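Local coordinates for terminase small subunit (Thermus phage G20c, PDB 6EJQ), which probably recognises the packaging initiation site on viral DNA and regulates the ATPase of the large terminase subunit, working as a ring of nine copies, at residues M4-S7 with F8-R11; A116-A119 with D120-K124. All coordinates share one frame; numbering follows the deposited sequence.

Both interactions join successive turns of one alpha-helix, with four backbone hydrogen bonds between the segments. They share no element: interaction 1 lies on helix 4-17 of the N-terminal domain, interaction 2 on helix 112-139 of the C-terminal domain. Their centres are about 41 Å apart, on opposite sides of the chain's centre. Interaction 1 is a surface contact. One valine methyl meets an arginine-aspartate pair, and no other subunit of the ring touches either segment. Interaction 2 is mostly buried. Alanine, methionine and isoleucine make its apolar faces, and its charges continue onto other subunits. Interaction 1 ties up with the helices of its own small domain, interaction 2 also with two neighbouring subunits.

Interaction 1 of 2, residues M4-S7 with F8-R11; sequences MSVS and FRDR
V6 lies beside R9 and D10, one helical turn further on, and all three side chains point the same way. The touching branch of V6 is CG1. It stands anti to the backbone N (chi1 172°), and this turns it toward the next turn of the helix. CG1 comes 3.6 Å from R9 NH2, meeting the guanidinium obliquely. The same methyl lies 3.6 Å from D10 OD2. One methyl thus rests against both members of an ion pair, for R9 NH1 and D10 OD1 form a salt bridge at 3.0 Å. The R9 chain is extended at first. The bend at chi3 (54°) helps bring the guanidinium back to the carboxylate of its neighbour in sequence. V6 itself is exposed, and R9 and D10 are partly so.

The backbone is helical, least regular at its first bond. There F8 N to M4 O is 3.2 Å long and the most bent of the four. R9 N bonds to S5 O at 3.0 Å in an almost straight N-H...O line. D10 N bonds to V6 O at 2.7 Å. D10 CG also lies close to this oxygen, with V6 O 3.2 Å from it. R11 N bonds to S7 O and closes the set.

F8 has its CB against the carbonyl oxygens of M4 and S5, but its ring leads away from residues 4-7. The contact lies at the start of helix 4-17, in a domain of the helix-turn-helix class. The F8 ring packs on L29 and V33 of helix 22-33 and on E41 and V45 of helix 39-53. R11 touches L29 and makes a weak, long ion pair with D32. F8 therefore joins the start of helix 4-17 to both other helices of the domain.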
ATOM      1  N   MET B   4     -35.171 -31.953   9.045  1.00 90.12           N
ATOM      2  CA  MET B   4     -35.904 -30.669   9.102  1.00 86.63           C
ATOM      3  C   MET B   4     -35.903 -29.958  10.471  1.00 77.59           C
ATOM      4  O   MET B   4     -36.183 -28.760  10.537  1.00 73.14           O
ATOM      5  CB  MET B   4     -37.337 -30.818   8.550  1.00 91.64           C
ATOM      6  CG  MET B   4     -38.347 -31.554   9.422  1.00 95.80           C
ATOM      7  SD  MET B   4     -39.888 -31.862   8.518  1.00101.61           S
ATOM      8  CE  MET B   4     -40.561 -30.200   8.382  1.00100.83           C
ATOM      9  N   SER B   5     -35.599 -30.680  11.550  1.00 70.38           N
ATOM     10  CA  SER B   5     -35.357 -30.056  12.861  1.00 68.94           C
ATOM     11  C   SER B   5     -34.043 -29.258  12.850  1.00 70.68           C
ATOM     12  O   SER B   5     -34.003 -28.105  13.300  1.00 65.49           O
ATOM     13  CB  SER B   5     -35.311 -31.106  13.979  1.00 65.86           C
ATOM     14  OG  SER B   5     -35.146 -30.503  15.253  1.00 62.10           O
ATOM     15  N   VAL B   6     -32.982 -29.885  12.335  1.00 71.90           N
ATOM     16  CA  VAL B   6     -31.667 -29.239  12.183  1.00 72.53           C
ATOM     17  C   VAL B   6     -31.739 -28.088  11.158  1.00 69.20           C
ATOM     18  O   VAL B   6     -31.138 -27.031  11.364  1.00 67.19           O
ATOM     19  CB  VAL B   6     -30.562 -30.275  11.815  1.00 75.46           C
ATOM     20  CG1 VAL B   6     -29.238 -29.590  11.469  1.00 76.09           C
ATOM     21  CG2 VAL B   6     -30.358 -31.266  12.963  1.00 76.74           C
ATOM     22  N   SER B   7     -32.483 -28.297  10.073  1.00 65.30           N
ATOM     23  CA  SER B   7     -32.738 -27.260   9.070  1.00 62.52           C
ATOM     24  C   SER B   7     -33.377 -26.007   9.678  1.00 59.51           C
ATOM     25  O   SER B   7     -33.051 -24.886   9.274  1.00 60.04           O
ATOM     26  CB  SER B   7     -33.632 -27.806   7.955  1.00 63.24           C
ATOM     27  OG  SER B   7     -34.017 -26.795   7.046  1.00 67.91           O
ATOM     28  N   PHE B   8     -34.282 -26.206  10.636  1.00 54.78           N
ATOM     29  CA  PHE B   8     -34.913 -25.107  11.368  1.00 51.79           C
ATOM     30  C   PHE B   8     -33.893 -24.415  12.275  1.00 51.90           C
ATOM     31  O   PHE B   8     -33.787 -23.188  12.253  1.00 46.81           O
ATOM     32  CB  PHE B   8     -36.121 -25.605  12.179  1.00 48.85           C
ATOM     33  CG  PHE B   8     -36.761 -24.550  13.046  1.00 45.74           C
ATOM     34  CD1 PHE B   8     -37.574 -23.582  12.492  1.00 45.28           C
ATOM     35  CD2 PHE B   8     -36.560 -24.540  14.421  1.00 45.93           C
ATOM     36  CE1 PHE B   8     -38.166 -22.610  13.288  1.00 45.00           C
ATOM     37  CE2 PHE B   8     -37.153 -23.577  15.226  1.00 44.13           C
ATOM     38  CZ  PHE B   8     -37.958 -22.608  14.656  1.00 44.25           C
ATOM     39  N   ARG B   9     -33.156 -25.200  13.064  1.00 51.37           N
ATOM     40  CA  ARG B   9     -32.082 -24.660  13.894  1.00 52.37           C
ATOM     41  C   ARG B   9     -31.105 -23.835  13.051  1.00 52.23           C
ATOM     42  O   ARG B   9     -30.809 -22.692  13.394  1.00 52.57           O
ATOM     43  CB  ARG B   9     -31.316 -25.764  14.630  1.00 55.27           C
ATOM     44  CG  ARG B   9     -30.289 -25.213  15.614  1.00 60.38           C
ATOM     45  CD  ARG B   9     -29.447 -26.279  16.310  1.00 67.88           C
ATOM     46  NE  ARG B   9     -28.763 -27.205  15.403  1.00 72.57           N
ATOM     47  CZ  ARG B   9     -27.747 -26.891  14.591  1.00 78.13           C
ATOM     48  NH1 ARG B   9     -27.264 -25.644  14.519  1.00 81.02           N
ATOM     49  NH2 ARG B   9     -27.210 -27.838  13.818  1.00 75.65           N
ATOM     50  N   ASP B  10     -30.620 -24.418  11.955  1.00 51.20           N
ATOM     51  CA  ASP B  10     -29.627 -23.754  11.102  1.00 51.67           C
ATOM     52  C   ASP B  10     -30.153 -22.454  10.521  1.00 50.73           C
ATOM     53  O   ASP B  10     -29.428 -21.463  10.487  1.00 48.65           O
ATOM     54  CB  ASP B  10     -29.160 -24.666   9.962  1.00 50.81           C
ATOM     55  CG  ASP B  10     -28.282 -25.803  10.442  1.00 53.16           C
ATOM     56  OD1 ASP B  10     -27.830 -25.780  11.612  1.00 51.79           O
ATOM     57  OD2 ASP B  10     -28.043 -26.731   9.633  1.00 58.85           O
ATOM     58  N   ARG B  11     -31.407 -22.461  10.077  1.00 50.85           N
ATOM     59  CA  ARG B  11     -32.003 -21.286   9.466  1.00 51.46           C
ATOM     60  C   ARG B  11     -32.283 -20.143  10.475  1.00 49.05           C
ATOM     61  O   ARG B  11     -32.161 -18.969  10.117  1.00 43.69           O
ATOM     62  CB  ARG B  11     -33.253 -21.674   8.676  1.00 57.07           C
ATOM     63  CG  ARG B  11     -33.779 -20.538   7.810  1.00 64.32           C
ATOM     64  CD  ARG B  11     -34.420 -21.004   6.509  1.00 69.18           C
ATOM     65  NE  ARG B  11     -35.121 -19.893   5.859  1.00 74.11           N
ATOM     66  CZ  ARG B  11     -34.537 -18.870   5.225  1.00 77.49           C
ATOM     67  NH1 ARG B  11     -33.207 -18.777   5.109  1.00 76.78           N
ATOM     68  NH2 ARG B  11     -35.299 -17.915   4.693  1.00 79.59           N
TER

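Interaction 2 of 2, residues A116-A119 with D120-K124; sequences AAMA and DRIMK
Residues 116-119 and 120-124 are successive parts of one regular helix. D120 N, R121 N and I122 N bond to A116 O, A117 O and M118 O, each at 3.1 Å. M123 N to A119 O is shorter, at 2.8 Å.

M118 and I122 cross obliquely, with M118 CG 4.1 Å from I122 CD1. Both pack on Y84 of helix 59-95. M123 runs back along its own helix. Its chain bends at chi3 (-73°), which lays CE 4.2 Å from A119 CB and 3.6 Å from A119 O. F76 of a second subunit packs on A119, and A73 of that subunit on M123. P112 of a third subunit packs on M118, and A117 of that subunit on R121.

On the polar side, within 120-124, K124 NZ donates to D120 OD2 four residues back, at 2.9 Å. It comes on the syn side, 30° out of the carboxylate plane. D120 OD1 takes a salt bridge from K124 of the second subunit. D120 is thus gripped by two lysines, which should stabilise its negative charge. The chemistry implies a helix with two roles: apolar packing within the chain and between subunits, and ion pairs that help join copies in the nine-membered ring.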
ATOM      1  N   ALA B 116       1.563 -11.697 -15.866  1.00 36.04           N
ATOM      2  CA  ALA B 116       2.490 -11.828 -14.745  1.00 35.60           C
ATOM      3  C   ALA B 116       1.743 -11.931 -13.422  1.00 34.63           C
ATOM      4  O   ALA B 116       2.075 -12.763 -12.580  1.00 34.93           O
ATOM      5  CB  ALA B 116       3.452 -10.644 -14.707  1.00 36.09           C
ATOM      6  N   ALA B 117       0.725 -11.095 -13.259  1.00 33.32           N
ATOM      7  CA  ALA B 117      -0.062 -11.077 -12.032  1.00 34.60           C
ATOM      8  C   ALA B 117      -0.795 -12.395 -11.810  1.00 34.21           C
ATOM      9  O   ALA B 117      -0.870 -12.882 -10.685  1.00 37.20           O
ATOM     10  CB  ALA B 117      -1.053  -9.908 -12.034  1.00 32.21           C
ATOM     11  N   MET B 118      -1.320 -12.969 -12.882  1.00 34.78           N
ATOM     12  CA  MET B 118      -2.032 -14.236 -12.799  1.00 34.88           C
ATOM     13  C   MET B 118      -1.084 -15.388 -12.470  1.00 35.26           C
ATOM     14  O   MET B 118      -1.446 -16.273 -11.691  1.00 35.74           O
ATOM     15  CB  MET B 118      -2.801 -14.523 -14.093  1.00 34.28           C
ATOM     16  CG  MET B 118      -3.621 -15.811 -14.065  1.00 34.84           C
ATOM     17  SD  MET B 118      -4.883 -15.797 -12.779  1.00 35.57           S
ATOM     18  CE  MET B 118      -6.104 -14.716 -13.505  1.00 35.41           C
ATOM     19  N   ALA B 119       0.112 -15.390 -13.059  1.00 34.51           N
ATOM     20  CA  ALA B 119       1.109 -16.423 -12.745  1.00 34.57           C
ATOM     21  C   ALA B 119       1.456 -16.391 -11.269  1.00 34.66           C
ATOM     22  O   ALA B 119       1.585 -17.428 -10.632  1.00 34.98           O
ATOM     23  CB  ALA B 119       2.369 -16.256 -13.579  1.00 33.84           C
ATOM     24  N   ASP B 120       1.586 -15.188 -10.735  1.00 36.78           N
ATOM     25  CA  ASP B 120       1.872 -14.997  -9.318  1.00 39.19           C
ATOM     26  C   ASP B 120       0.759 -15.490  -8.370  1.00 38.02           C
ATOM     27  O   ASP B 120       1.060 -16.066  -7.320  1.00 36.01           O
ATOM     28  CB  ASP B 120       2.165 -13.529  -9.046  1.00 41.38           C
ATOM     29  CG  ASP B 120       2.775 -13.317  -7.693  1.00 42.90           C
ATOM     30  OD1 ASP B 120       3.818 -13.937  -7.393  1.00 45.48           O
ATOM     31  OD2 ASP B 120       2.194 -12.537  -6.928  1.00 47.62           O
ATOM     32  N   ARG B 121      -0.501 -15.263  -8.744  1.00 37.00           N
ATOM     33  CA  ARG B 121      -1.653 -15.826  -8.022  1.00 38.88           C
ATOM     34  C   ARG B 121      -1.607 -17.368  -7.981  1.00 38.36           C
ATOM     35  O   ARG B 121      -1.909 -17.987  -6.956  1.00 36.79           O
ATOM     36  CB  ARG B 121      -2.958 -15.401  -8.681  1.00 41.64           C
ATOM     37  CG  ARG B 121      -3.274 -13.915  -8.612  1.00 45.52           C
ATOM     38  CD  ARG B 121      -3.719 -13.511  -7.226  1.00 49.81           C
ATOM     39  NE  ARG B 121      -4.541 -12.309  -7.244  1.00 54.95           N
ATOM     40  CZ  ARG B 121      -5.131 -11.778  -6.173  1.00 56.93           C
ATOM     41  NH1 ARG B 121      -5.001 -12.330  -4.963  1.00 59.07           N
ATOM     42  NH2 ARG B 121      -5.856 -10.674  -6.310  1.00 59.30           N
ATOM     43  N   ILE B 122      -1.226 -17.975  -9.097  1.00 35.25           N
ATOM     44  CA  ILE B 122      -1.139 -19.423  -9.192  1.00 34.64           C
ATOM     45  C   ILE B 122       0.046 -19.924  -8.371  1.00 34.49           C
ATOM     46  O   ILE B 122      -0.081 -20.910  -7.646  1.00 34.98           O
ATOM     47  CB  ILE B 122      -1.055 -19.887 -10.665  1.00 34.59           C
ATOM     48  CG1 ILE B 122      -2.337 -19.519 -11.415  1.00 34.50           C
ATOM     49  CG2 ILE B 122      -0.822 -21.383 -10.766  1.00 34.82           C
ATOM     50  CD1 ILE B 122      -2.146 -19.416 -12.913  1.00 35.20           C
ATOM     51  N   MET B 123       1.184 -19.240  -8.470  1.00 34.65           N
ATOM     52  CA  MET B 123       2.376 -19.602  -7.682  1.00 34.94           C
ATOM     53  C   MET B 123       2.164 -19.461  -6.174  1.00 36.19           C
ATOM     54  O   MET B 123       2.652 -20.289  -5.414  1.00 34.91           O
ATOM     55  CB  MET B 123       3.613 -18.807  -8.132  1.00 33.53           C
ATOM     56  CG  MET B 123       4.111 -19.185  -9.527  1.00 33.65           C
ATOM     57  SD  MET B 123       5.636 -18.356 -10.030  1.00 34.62           S
ATOM     58  CE  MET B 123       5.062 -16.692 -10.330  1.00 34.99           C
ATOM     59  N   LYS B 124       1.446 -18.416  -5.755  1.00 38.32           N
ATOM     60  CA  LYS B 124       1.079 -18.216  -4.347  1.00 39.61           C
ATOM     61  C   LYS B 124       0.263 -19.354  -3.760  1.00 36.55           C
ATOM     62  O   LYS B 124       0.423 -19.679  -2.581  1.00 32.70           O
ATOM     63  CB  LYS B 124       0.276 -16.931  -4.175  1.00 44.58           C
ATOM     64  CG  LYS B 124       1.098 -15.672  -4.326  1.00 51.68           C
ATOM     65  CD  LYS B 124       1.521 -15.099  -2.987  1.00 61.16           C
ATOM     66  CE  LYS B 124       2.356 -13.826  -3.155  1.00 65.81           C
ATOM     67  NZ  LYS B 124       1.744 -12.823  -4.077  1.00 63.06           N
TER